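Local coordinates for ABC transporter, substrate-binding protein (Streptococcus pneumoniae, PDB 5G5Y) that captures short- and long-chain fructooligosaccharides, with a preference for tetrasaccharides and larger, for import by a membrane ABC transporter, at residues F7-S12 with K17-K22; K96-E101 with P383-D388; K106-A111 with N301-A306; H133-M138 with P414-V419; Q334-N339 with G392-M397. All coordinates share one frame; numbering follows the deposited sequence.

Contact 1: F7-S12 with K17-K22; sequences FMTASS and KDPNEK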
# COMPACT_ATOMS: atom_id res chain seq x y z
N PHE A 7 27.04 3.19 8.60
CA PHE A 7 25.78 2.75 8.02
C PHE A 7 25.70 3.22 6.57
O PHE A 7 25.91 4.41 6.30
CB PHE A 7 24.57 3.37 8.74
CG PHE A 7 24.31 2.85 10.14
CD1 PHE A 7 24.92 1.71 10.64
CD2 PHE A 7 23.34 3.47 10.93
CE1 PHE A 7 24.64 1.24 11.92
CE2 PHE A 7 23.07 3.01 12.21
CZ PHE A 7 23.72 1.89 12.70
N MET A 8 25.32 2.31 5.67
CA MET A 8 24.86 2.71 4.32
C MET A 8 23.39 3.10 4.45
O MET A 8 22.65 2.48 5.24
CB MET A 8 25.00 1.56 3.35
CG MET A 8 24.65 1.90 1.89
SD MET A 8 24.37 0.42 0.91
CE MET A 8 25.86 -0.51 1.13
N THR A 9 22.97 4.13 3.73
CA THR A 9 21.58 4.54 3.76
C THR A 9 21.08 5.04 2.40
O THR A 9 21.88 5.28 1.51
CB THR A 9 21.33 5.60 4.87
OG1 THR A 9 19.92 5.79 5.08
CG2 THR A 9 21.99 6.95 4.56
N ALA A 10 19.77 5.15 2.31
CA ALA A 10 19.09 5.70 1.17
C ALA A 10 18.32 6.94 1.64
O ALA A 10 17.64 6.94 2.68
CB ALA A 10 18.12 4.67 0.60
N SER A 11 18.41 8.01 0.89
CA SER A 11 17.64 9.22 1.19
C SER A 11 17.24 9.95 -0.07
O SER A 11 17.77 9.69 -1.14
CB SER A 11 18.43 10.16 2.12
OG SER A 11 19.59 10.67 1.48
N SER A 12 16.33 10.87 0.09
CA SER A 12 15.87 11.71 -1.03
C SER A 12 16.99 12.67 -1.49
O SER A 12 17.73 13.19 -0.65
CB SER A 12 14.64 12.53 -0.60
OG SER A 12 14.41 13.64 -1.46
N LYS A 17 23.46 15.86 1.64
CA LYS A 17 24.37 14.75 1.27
C LYS A 17 24.86 13.97 2.51
O LYS A 17 25.01 12.75 2.45
CB LYS A 17 25.58 15.23 0.49
CG LYS A 17 25.29 16.03 -0.77
CD LYS A 17 24.81 15.19 -1.94
CE LYS A 17 23.81 15.96 -2.81
NZ LYS A 17 22.39 15.84 -2.34
N ASP A 18 25.15 14.69 3.59
CA ASP A 18 25.47 14.08 4.87
C ASP A 18 24.20 14.04 5.71
O ASP A 18 23.72 15.07 6.13
CB ASP A 18 26.56 14.89 5.58
CG ASP A 18 26.99 14.27 6.92
OD1 ASP A 18 26.47 13.18 7.33
OD2 ASP A 18 27.88 14.88 7.57
N PRO A 19 23.68 12.83 6.00
CA PRO A 19 22.49 12.73 6.85
C PRO A 19 22.62 13.38 8.25
O PRO A 19 21.61 13.75 8.84
CB PRO A 19 22.29 11.24 7.02
CG PRO A 19 22.88 10.65 5.81
CD PRO A 19 24.10 11.50 5.53
N ASN A 20 23.83 13.47 8.78
CA ASN A 20 24.03 14.12 10.07
C ASN A 20 23.68 15.62 10.07
O ASN A 20 23.65 16.21 11.13
CB ASN A 20 25.44 13.92 10.59
CG ASN A 20 25.72 12.48 10.99
OD1 ASN A 20 24.83 11.76 11.50
ND2 ASN A 20 26.94 12.06 10.80
N GLU A 21 23.44 16.22 8.91
CA GLU A 21 22.89 17.58 8.83
C GLU A 21 21.36 17.66 9.08
O GLU A 21 20.80 18.75 9.12
CB GLU A 21 23.24 18.21 7.47
CG GLU A 21 24.74 18.38 7.30
CD GLU A 21 25.12 19.01 5.96
OE1 GLU A 21 24.22 19.51 5.26
OE2 GLU A 21 26.32 18.97 5.61
N LYS A 22 20.68 16.51 9.20
CA LYS A 22 19.28 16.44 9.62
C LYS A 22 19.15 16.62 11.14
O LYS A 22 19.90 16.03 11.90
CB LYS A 22 18.67 15.10 9.24
CG LYS A 22 18.51 14.93 7.77
CD LYS A 22 17.73 13.67 7.39
CE LYS A 22 17.53 13.61 5.89
NZ LYS A 22 16.93 12.34 5.36
O HOH W 1 15.38 11.77 2.88

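Contact 2: K96-E101 with P383-D388; sequences KKILDE and PLAILD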
# COMPACT_ATOMS: atom_id res chain seq x y z
N LYS A 96 10.55 -5.19 21.42
CA LYS A 96 9.84 -6.30 22.12
C LYS A 96 8.43 -5.91 22.60
O LYS A 96 7.51 -6.75 22.58
CB LYS A 96 10.67 -6.80 23.31
CG LYS A 96 11.80 -7.69 22.90
CD LYS A 96 12.82 -7.81 24.03
CE LYS A 96 12.38 -8.74 25.13
NZ LYS A 96 13.35 -8.60 26.27
N LYS A 97 8.25 -4.66 23.02
CA LYS A 97 6.93 -4.17 23.43
C LYS A 97 5.93 -4.11 22.25
O LYS A 97 4.77 -4.43 22.38
CB LYS A 97 7.04 -2.80 24.08
CG LYS A 97 5.72 -2.36 24.71
CD LYS A 97 5.85 -1.03 25.43
CE LYS A 97 4.47 -0.51 25.83
NZ LYS A 97 4.65 0.69 26.68
N ILE A 98 6.40 -3.69 21.10
CA ILE A 98 5.60 -3.71 19.87
C ILE A 98 5.19 -5.14 19.52
O ILE A 98 3.98 -5.39 19.26
CB ILE A 98 6.37 -3.03 18.70
CG1 ILE A 98 6.56 -1.54 18.98
CG2 ILE A 98 5.66 -3.18 17.35
CD1 ILE A 98 7.80 -0.95 18.36
N LEU A 99 6.15 -6.08 19.55
CA LEU A 99 5.89 -7.47 19.19
C LEU A 99 5.01 -8.21 20.19
O LEU A 99 4.26 -9.09 19.80
CB LEU A 99 7.20 -8.23 18.94
CG LEU A 99 8.07 -7.67 17.81
CD1 LEU A 99 9.30 -8.52 17.70
CD2 LEU A 99 7.32 -7.60 16.49
N ASP A 100 5.07 -7.78 21.45
CA ASP A 100 4.15 -8.23 22.48
C ASP A 100 2.72 -7.71 22.26
O ASP A 100 1.78 -8.48 22.43
CB ASP A 100 4.68 -7.80 23.86
CG ASP A 100 3.95 -8.49 25.01
OD1 ASP A 100 4.16 -9.71 25.18
OD2 ASP A 100 3.15 -7.81 25.70
N GLU A 101 2.53 -6.44 21.91
CA GLU A 101 1.20 -5.87 21.63
C GLU A 101 0.65 -6.45 20.31
O GLU A 101 -0.55 -6.67 20.18
CB GLU A 101 1.25 -4.32 21.54
CG GLU A 101 -0.12 -3.62 21.35
CD GLU A 101 -0.09 -2.07 21.29
OE1 GLU A 101 0.83 -1.46 21.87
OE2 GLU A 101 -1.02 -1.44 20.68
N PRO A 383 14.11 1.59 10.08
CA PRO A 383 13.22 0.72 10.85
C PRO A 383 12.46 1.53 11.91
O PRO A 383 13.05 2.37 12.62
CB PRO A 383 14.20 -0.27 11.48
CG PRO A 383 15.42 0.55 11.73
CD PRO A 383 15.50 1.52 10.57
N LEU A 384 11.16 1.28 12.02
CA LEU A 384 10.30 2.03 12.91
C LEU A 384 8.92 1.40 12.98
O LEU A 384 8.54 0.54 12.13
CB LEU A 384 10.20 3.52 12.43
CG LEU A 384 9.50 3.80 11.08
CD1 LEU A 384 7.99 3.91 11.24
CD2 LEU A 384 10.07 5.07 10.41
N ALA A 385 8.17 1.82 13.99
CA ALA A 385 6.80 1.39 14.14
C ALA A 385 5.88 2.46 14.67
O ALA A 385 6.17 3.06 15.71
CB ALA A 385 6.69 0.18 15.03
N ILE A 386 4.78 2.65 13.95
CA ILE A 386 3.65 3.49 14.37
C ILE A 386 2.42 2.60 14.41
O ILE A 386 1.96 2.07 13.38
CB ILE A 386 3.43 4.67 13.43
CG1 ILE A 386 4.73 5.48 13.29
CG2 ILE A 386 2.33 5.59 13.95
CD1 ILE A 386 4.70 6.51 12.19
N LEU A 387 1.90 2.43 15.62
CA LEU A 387 0.72 1.60 15.86
C LEU A 387 -0.49 2.51 15.93
O LEU A 387 -0.38 3.70 16.27
CB LEU A 387 0.86 0.80 17.15
CG LEU A 387 2.09 -0.11 17.21
CD1 LEU A 387 2.07 -0.97 18.45
CD2 LEU A 387 2.22 -0.97 15.96
N ASP A 388 -1.63 1.95 15.56
CA ASP A 388 -2.87 2.68 15.56
C ASP A 388 -3.23 3.23 16.95
O ASP A 388 -3.82 4.29 17.04
CB ASP A 388 -3.98 1.83 14.98
CG ASP A 388 -5.21 2.64 14.62
OD1 ASP A 388 -5.11 3.54 13.75
OD2 ASP A 388 -6.28 2.36 15.20

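Contact 3: K106-A111 with N301-A306; sequences KALMTA and NGMGFA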
# COMPACT_ATOMS: atom_id res chain seq x y z
N LYS A 106 5.68 -10.38 14.51
CA LYS A 106 6.77 -11.31 14.73
C LYS A 106 6.75 -12.42 13.70
O LYS A 106 7.81 -12.77 13.15
CB LYS A 106 6.73 -11.90 16.14
CG LYS A 106 8.06 -12.50 16.54
CD LYS A 106 8.06 -12.91 18.02
CE LYS A 106 9.37 -12.60 18.70
NZ LYS A 106 10.44 -13.47 18.20
N ALA A 107 5.56 -12.93 13.41
CA ALA A 107 5.40 -13.97 12.38
C ALA A 107 5.82 -13.45 11.01
O ALA A 107 6.52 -14.14 10.27
CB ALA A 107 3.97 -14.50 12.37
N LEU A 108 5.48 -12.21 10.69
CA LEU A 108 5.84 -11.62 9.39
C LEU A 108 7.35 -11.38 9.25
O LEU A 108 7.88 -11.36 8.14
CB LEU A 108 5.09 -10.31 9.18
CG LEU A 108 3.56 -10.34 9.09
CD1 LEU A 108 3.03 -8.95 8.78
CD2 LEU A 108 3.02 -11.33 8.08
N MET A 109 8.04 -11.21 10.39
CA MET A 109 9.45 -10.92 10.43
C MET A 109 10.30 -12.19 10.29
O MET A 109 11.47 -12.12 9.92
CB MET A 109 9.82 -10.17 11.70
CG MET A 109 9.25 -8.77 11.78
SD MET A 109 9.45 -8.10 13.45
CE MET A 109 11.21 -8.13 13.71
N THR A 110 9.71 -13.35 10.55
CA THR A 110 10.47 -14.60 10.73
C THR A 110 10.52 -15.40 9.43
O THR A 110 9.47 -15.69 8.87
CB THR A 110 9.82 -15.44 11.85
OG1 THR A 110 9.86 -14.71 13.08
CG2 THR A 110 10.55 -16.72 12.09
N ALA A 111 11.72 -15.76 8.98
CA ALA A 111 11.90 -16.56 7.77
C ALA A 111 11.45 -18.00 8.01
O ALA A 111 11.35 -18.42 9.17
CB ALA A 111 13.33 -16.49 7.31
N ASN A 301 -5.07 -6.91 0.06
CA ASN A 301 -4.07 -7.46 0.96
C ASN A 301 -2.98 -6.44 1.33
O ASN A 301 -1.97 -6.80 1.90
CB ASN A 301 -3.50 -8.75 0.39
CG ASN A 301 -4.58 -9.76 0.06
OD1 ASN A 301 -5.46 -10.02 0.90
ND2 ASN A 301 -4.58 -10.27 -1.15
N GLY A 302 -3.27 -5.17 1.09
CA GLY A 302 -2.35 -4.11 1.43
C GLY A 302 -2.11 -4.00 2.92
O GLY A 302 -3.01 -4.26 3.72
N MET A 303 -0.90 -3.59 3.28
CA MET A 303 -0.56 -3.44 4.70
C MET A 303 0.59 -2.45 4.81
O MET A 303 1.51 -2.49 3.98
CB MET A 303 -0.13 -4.79 5.28
CG MET A 303 -0.19 -4.84 6.81
SD MET A 303 0.75 -6.20 7.56
CE MET A 303 -0.02 -6.21 9.16
N GLY A 304 0.55 -1.58 5.82
CA GLY A 304 1.66 -0.66 6.09
C GLY A 304 2.79 -1.42 6.75
O GLY A 304 2.99 -1.38 7.97
N PHE A 305 3.49 -2.19 5.94
CA PHE A 305 4.52 -3.11 6.43
C PHE A 305 5.57 -3.33 5.39
O PHE A 305 5.26 -3.58 4.22
CB PHE A 305 3.92 -4.44 6.86
CG PHE A 305 4.94 -5.43 7.38
CD1 PHE A 305 5.47 -5.31 8.66
CD2 PHE A 305 5.39 -6.47 6.55
CE1 PHE A 305 6.37 -6.27 9.14
CE2 PHE A 305 6.31 -7.38 7.01
CZ PHE A 305 6.82 -7.26 8.30
N ALA A 306 6.82 -3.16 5.78
CA ALA A 306 7.94 -3.58 4.93
C ALA A 306 8.88 -4.35 5.77
O ALA A 306 9.32 -3.85 6.81
CB ALA A 306 8.63 -2.38 4.31

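Contact 4: H133-M138 with P414-V419; sequences HSVNDM and PYMSNV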
# COMPACT_ATOMS: atom_id res chain seq x y z
N HIS A 133 -5.47 0.98 3.91
CA HIS A 133 -5.12 0.12 2.81
C HIS A 133 -6.22 -0.82 2.32
O HIS A 133 -6.09 -1.38 1.24
CB HIS A 133 -3.90 -0.69 3.18
CG HIS A 133 -2.73 0.16 3.49
ND1 HIS A 133 -2.06 0.88 2.52
CD2 HIS A 133 -2.15 0.47 4.67
CE1 HIS A 133 -1.08 1.55 3.10
NE2 HIS A 133 -1.14 1.35 4.40
N SER A 134 -7.32 -0.93 3.07
CA SER A 134 -8.37 -1.91 2.80
C SER A 134 -9.02 -1.78 1.43
O SER A 134 -9.42 -2.79 0.84
CB SER A 134 -9.45 -1.88 3.89
OG SER A 134 -8.93 -2.31 5.15
N VAL A 135 -9.13 -0.53 0.95
CA VAL A 135 -9.65 -0.23 -0.40
C VAL A 135 -8.67 0.73 -0.99
O VAL A 135 -8.35 1.74 -0.35
CB VAL A 135 -11.05 0.43 -0.34
CG1 VAL A 135 -11.60 0.83 -1.72
CG2 VAL A 135 -12.01 -0.56 0.26
N ASN A 136 -8.15 0.41 -2.17
CA ASN A 136 -7.20 1.29 -2.85
C ASN A 136 -7.85 2.11 -3.98
O ASN A 136 -7.65 3.33 -4.05
CB ASN A 136 -5.96 0.52 -3.31
CG ASN A 136 -6.25 -0.53 -4.39
OD1 ASN A 136 -7.23 -1.25 -4.35
ND2 ASN A 136 -5.37 -0.62 -5.35
N ASP A 137 -8.68 1.45 -4.79
CA ASP A 137 -9.31 2.05 -5.95
C ASP A 137 -10.76 2.50 -5.70
O ASP A 137 -11.70 1.95 -6.26
CB ASP A 137 -9.24 1.12 -7.17
CG ASP A 137 -10.04 -0.15 -7.02
OD1 ASP A 137 -10.06 -0.74 -5.93
OD2 ASP A 137 -10.68 -0.56 -8.02
N MET A 138 -10.91 3.53 -4.87
CA MET A 138 -12.22 4.06 -4.50
C MET A 138 -12.90 4.64 -5.75
O MET A 138 -12.22 5.21 -6.61
CB MET A 138 -12.11 5.15 -3.44
CG MET A 138 -11.58 4.67 -2.13
SD MET A 138 -11.40 5.91 -0.83
CE MET A 138 -13.00 6.69 -0.76
N PRO A 414 -18.73 -1.47 6.79
CA PRO A 414 -19.92 -2.28 7.06
C PRO A 414 -20.15 -3.45 6.09
O PRO A 414 -20.83 -4.43 6.47
CB PRO A 414 -21.07 -1.26 6.95
CG PRO A 414 -20.45 0.07 7.23
CD PRO A 414 -19.07 -0.03 6.65
N TYR A 415 -19.55 -3.38 4.90
CA TYR A 415 -19.73 -4.37 3.85
C TYR A 415 -18.51 -5.29 3.65
O TYR A 415 -18.57 -6.13 2.77
CB TYR A 415 -20.06 -3.66 2.56
CG TYR A 415 -21.25 -2.77 2.76
CD1 TYR A 415 -22.50 -3.32 3.02
CD2 TYR A 415 -21.11 -1.39 2.76
CE1 TYR A 415 -23.58 -2.53 3.29
CE2 TYR A 415 -22.22 -0.57 3.00
CZ TYR A 415 -23.43 -1.16 3.28
OH TYR A 415 -24.52 -0.38 3.48
N MET A 416 -17.46 -5.14 4.47
CA MET A 416 -16.28 -6.02 4.47
C MET A 416 -16.52 -7.21 5.38
O MET A 416 -16.19 -7.20 6.61
CB MET A 416 -15.05 -5.26 4.97
CG MET A 416 -14.60 -4.11 4.07
SD MET A 416 -13.16 -3.39 4.91
CE MET A 416 -13.08 -1.80 4.10
N SER A 417 -17.09 -8.25 4.81
CA SER A 417 -17.53 -9.38 5.58
C SER A 417 -16.44 -10.41 5.85
O SER A 417 -16.69 -11.33 6.62
CB SER A 417 -18.72 -10.05 4.84
OG SER A 417 -19.81 -9.10 4.82
N ASN A 418 -15.29 -10.28 5.23
CA ASN A 418 -14.20 -11.25 5.40
C ASN A 418 -13.39 -10.91 6.66
O ASN A 418 -12.83 -9.82 6.77
CB ASN A 418 -13.32 -11.30 4.17
CG ASN A 418 -14.07 -11.85 2.95
OD1 ASN A 418 -15.20 -11.42 2.66
ND2 ASN A 418 -13.51 -12.87 2.30
N VAL A 419 -13.34 -11.87 7.58
CA VAL A 419 -12.60 -11.71 8.85
C VAL A 419 -11.13 -11.35 8.57
O VAL A 419 -10.52 -10.45 9.21
CB VAL A 419 -12.67 -13.01 9.71
CG1 VAL A 419 -11.80 -12.89 10.96
CG2 VAL A 419 -14.08 -13.39 10.14

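Contact 5: Q334-N339 with G392-M397; sequences QSVQNN and GKVTTM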
# COMPACT_ATOMS: atom_id res chain seq x y z
N GLN A 334 10.13 8.60 18.50
CA GLN A 334 11.19 8.54 17.55
C GLN A 334 10.66 7.94 16.24
O GLN A 334 11.00 8.44 15.18
CB GLN A 334 12.36 7.71 18.07
CG GLN A 334 13.63 7.91 17.25
CD GLN A 334 14.24 9.29 17.45
OE1 GLN A 334 14.52 9.69 18.56
NE2 GLN A 334 14.39 10.04 16.38
N SER A 335 9.92 6.82 16.32
CA SER A 335 9.32 6.24 15.12
C SER A 335 8.48 7.25 14.33
O SER A 335 8.56 7.31 13.10
CB SER A 335 8.49 5.01 15.47
OG SER A 335 9.30 3.94 15.84
N VAL A 336 7.67 8.04 15.03
CA VAL A 336 6.81 8.97 14.37
C VAL A 336 7.65 10.00 13.60
O VAL A 336 7.43 10.23 12.42
CB VAL A 336 5.83 9.64 15.35
CG1 VAL A 336 5.13 10.83 14.73
CG2 VAL A 336 4.82 8.61 15.89
N GLN A 337 8.64 10.59 14.26
CA GLN A 337 9.49 11.60 13.60
C GLN A 337 10.31 11.00 12.47
O GLN A 337 10.38 11.58 11.36
CB GLN A 337 10.43 12.25 14.61
CG GLN A 337 9.73 13.06 15.66
CD GLN A 337 10.70 13.54 16.70
OE1 GLN A 337 11.43 14.49 16.45
NE2 GLN A 337 10.73 12.89 17.87
N ASN A 338 10.88 9.82 12.69
CA ASN A 338 11.68 9.19 11.63
C ASN A 338 10.88 8.99 10.35
O ASN A 338 11.39 9.16 9.24
CB ASN A 338 12.28 7.86 12.08
CG ASN A 338 13.37 8.03 13.13
OD1 ASN A 338 13.69 9.15 13.56
ND2 ASN A 338 13.92 6.91 13.58
N ASN A 339 9.61 8.67 10.53
CA ASN A 339 8.70 8.41 9.42
C ASN A 339 8.28 9.71 8.71
O ASN A 339 8.15 9.73 7.50
CB ASN A 339 7.44 7.72 9.95
CG ASN A 339 6.61 7.05 8.84
OD1 ASN A 339 7.14 6.31 8.02
ND2 ASN A 339 5.31 7.28 8.85
N GLY A 392 -3.56 10.28 18.92
CA GLY A 392 -4.20 10.93 20.06
C GLY A 392 -3.45 10.79 21.38
O GLY A 392 -3.92 11.29 22.43
N LYS A 393 -2.31 10.11 21.37
CA LYS A 393 -1.50 9.88 22.58
C LYS A 393 -0.08 10.38 22.33
O LYS A 393 0.42 11.25 23.05
CB LYS A 393 -1.51 8.41 22.96
CG LYS A 393 -2.87 7.83 23.28
CD LYS A 393 -2.74 6.49 24.01
CE LYS A 393 -4.05 5.69 24.00
NZ LYS A 393 -4.38 5.05 22.68
N VAL A 394 0.55 9.83 21.30
CA VAL A 394 1.91 10.19 20.87
C VAL A 394 1.92 11.27 19.80
O VAL A 394 2.82 12.11 19.75
CB VAL A 394 2.61 8.93 20.29
CG1 VAL A 394 4.04 9.22 19.83
CG2 VAL A 394 2.60 7.79 21.31
N THR A 395 0.96 11.21 18.88
CA THR A 395 0.96 12.02 17.73
C THR A 395 -0.45 12.15 17.16
O THR A 395 -1.30 11.31 17.40
CB THR A 395 1.89 11.40 16.64
OG1 THR A 395 1.97 12.28 15.53
CG2 THR A 395 1.37 10.02 16.15
N THR A 396 -0.66 13.21 16.41
CA THR A 396 -1.77 13.29 15.50
C THR A 396 -1.54 12.45 14.26
O THR A 396 -0.41 12.17 13.88
CB THR A 396 -2.03 14.76 15.06
OG1 THR A 396 -0.81 15.34 14.59
CG2 THR A 396 -2.55 15.56 16.21
N MET A 397 -2.64 12.06 13.62
CA MET A 397 -2.62 11.51 12.27
C MET A 397 -2.53 12.61 11.23
O MET A 397 -3.14 13.62 11.39
CB MET A 397 -3.95 10.78 12.05
CG MET A 397 -3.98 9.91 10.85
SD MET A 397 -5.51 8.97 10.82
CE MET A 397 -5.27 7.78 12.13

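Contact 1: F7-S12 with K17-K22
Thr9 and Pro19 make the apolar part of this contact. The methyl CG2 of Thr9 lies 4.0 Å from ring carbon CG of Pro19, and the two side chains lie alongside each other, pointing opposite ways, instead of meeting end to end. A second, looser touch sets Ser11 CB 4.2 Å from Lys22 NZ. No direct hydrogen bond joins the two segments; one water supplies the polar link, accepting from the backbone N of Ser12 at 3.1 Å and from Lys22 NZ at 3.0 Å.

In the next shell, Thr9 OG1 stands trans to its own backbone N (chi1 -168°) and is hydrogen-bonded to His63, while CG2 is turned to the proline. Ser11 OG is engaged by Asn40. The Lys22 side chain runs out fully extended past CG, bringing NZ to the water and to the backbone O of Glu379, a substrate-binding residue. Behind these groups 17-22 is held compact: Asp18 OD1 accepts from Asn20 N at 3.0 Å, an Asx turn in which the donor comes from well above the carboxylate plane. The 3-10 segment 19-21 follows, and Lys22 takes the N-cap position of helix 23-32.

The contact lies where the connection between strand 3-10 and helix 23-32 turns back beside the strand end, within the beta-alpha-beta crossover to the parallel strand 34-41. Because the ammonium of Lys22 gives its hydrogen bonds to the water and to Glu379 O, its direct touch on Ser11 is no more than van der Waals, and its polar link to Ser12 passes through the water.

Contact 2: K96-E101 with P383-D388
Helix 93-101 packs on one side of a small mixed sheet, with Ile98 and Glu101 meeting Ala385 and Leu387 on, and just beyond, the outer strand 384-386. The strand shows the usual alternation: Ala385 and Leu387 face the helix, whereas Leu384 and Ile386 point away and pack against helix 332-340, so the strand is sandwiched between two helices. Backbone hydrogen bonds tie it to the neighbouring strand 121-123, which carries the substrate-binding Glu123.

Two apolar touches carry the helix side. Ile98 CD1 rests 3.7 Å from Ala385 CB; the CA atoms of Ile98 and Ala385 are 7.8 Å apart, and the short alanine side chain is consistent with this approach. CG1 of Ile98 lies anti to the carbonyl carbon (chi1 -66°), which leaves CG2 opposite the backbone N, 4.3 Å from Leu387 CD2. One turn further on, Glu101 stretches out fully extended from the opposite direction to Leu387. Its OE2 is hydrogen-bonded to Ser389 OG, which helps to fix the carboxylate beside the leucine, and a bound zinc ion lies about 5 Å from the Leu387 side chain. Methyl CD1 of Leu387 sits almost equally far from three carboxylate atoms of Glu101: 3.7 Å from both CD and OE1, and 3.8 Å from OE2.

Contact 3: K106-A111 with N301-A306
Leu108 gives Phe305 a CH-pi contact: its methyl CD1 sits over the middle of one ring face, 4.0 Å from the centroid and 7° off the ring normal. The stem of the same leucine also comes close: while CD1 lies over the ring centre, CB of Leu108 nears CZ of Phe305 at 3.6 Å. Phe305 is aimed at the helix by its first torsion, which puts CG trans to the backbone N (chi1 180°).

Further apolar packing adds a sulfur. Met303 is drawn out to full length and approaches Leu108 end-on, leaving SD of Met303 3.8 Å from CD1 of Leu108. Between Met303 and Phe305, Gly304 forms the centre of an inverse gamma turn, whose hydrogen bond from Phe305 N to Met303 O, 2.8 Å long, is weak.

The two segments join helix 104-109 to the outer strand 305-306 of the small mixed sheet that also holds strands 121-123 and 384-386. In two-lobed solute-binding proteins of this family, the chain crosses between lobes more than once, and 301-306 is probably one such crossing; its Asn301 is hydrogen-bonded to Leu210 and Tyr422, while Ala306 pairs with Trp121.

As for polar interactions, no hydrogen bond joins the two segments themselves. Thr110 OG1 donates to Lys106 O at 2.8 Å, the donor tilted 34° from the carbonyl plane. Leu108 O accepts from Arg307 NH1, a residue just beyond the strand.

Contact 4: H133-M138 with P414-V419
A methionine end lying against a loop makes this small buried contact, in which Met416 meets Ser134 and Val135. The loop 133-138 leads into strand 138-142, while the other segment belongs to the connection between helices 399-412 and 429-455. Methyl CE of Met416 does most of the touching, 3.6 Å from Ser134 CB and 4.2 Å from Val135 CG2. The sulfur follows it, with Met416 SD 4.1 Å from Ser134 CB.

Met416 reaches this place by an extended chain beyond CG, chi2 179° and chi3 -162°, which carries the methyl well clear of its backbone. CB is the nearest atom of Ser134; its hydroxyl OG is hydrogen-bonded to Lys129 O and Ser131 O. Val135 meets the methionine at a slant and also packs on Phe196, Val297 and Tyr412.

Hydrogen bonds from outside the segments hold the two loop backbones. Lys129 NZ bonds to Met416 O, and Arg404 NH1 to Val135 O. Ser134 also pairs through its backbone with Thr300. Val135 lies about 7 Å, side chain to side chain, from the substrate-binding Trp270. The site is consistent with the chain's passage into the second lobe of a bilobal solute-binding protein, close to the sugar cleft.

Contact 5: Q334-N339 with G392-M397
Val336 and Thr395 face each other branch to branch across this contact, tip to tip. Methyl CG1 of Val336 lies 3.6 Å from Thr395 OG1, and methyl CG2 of Val336 lies 3.7 Å from Thr395 CG2, so the two forks are set against each other. Val394 instead flanks the valine, the two side chains directed in contrary senses; its CG1 stands 4.1 Å from Val336 CG2.

The threonine hydroxyl is held by the next residue's carbonyl. OG1, trans to the backbone N (chi1 -175°), donates to Thr396 O at 2.9 Å, which satisfies it beside an apolar methyl. The backbone bond from Gly392 N to Thr395 O links the two ends of the short loop 392-395.

Across the helix, Gln334 NE2 donates to Asn338 OD1 at 3.0 Å, nearly straight at 174°. Helix 332-340 lies beside the sugar-binding residues: Val336 is about 4 Å, side chain to side chain, from Trp340, and Asn339 is hydrogen-bonded to Glu123. The helix has strand 360-363 and this loop on one side and, through Leu384 and Ile386, strand 384-386 on another, while Gln334 and Asn338 rest on Ile24 of helix 23-32.

Overall arrangement
From the N terminus, contact 1 closes a short local loop between strand 3-10 and helix 23-32, before any other contact opens. Contact 2 then closes a long loop, from helix 93-101 to strand 384-386, and contact 3 is nested inside it. Helices 93-101 and 104-109 follow each other and reach the same small sheet, so contacts 2 and 3 touch, Leu99 against Met109. Contact 4 opens inside both loops and closes beyond them, crossing contacts 2 and 3; His133 packs beside 301-306. Contact 5 is nested within contact 4 and crosses contact 2, with a probable hydrogen bond between Ser335 OG and Ala385 N. Contacts 1 and 4 lie on opposite sides of the chain's centre.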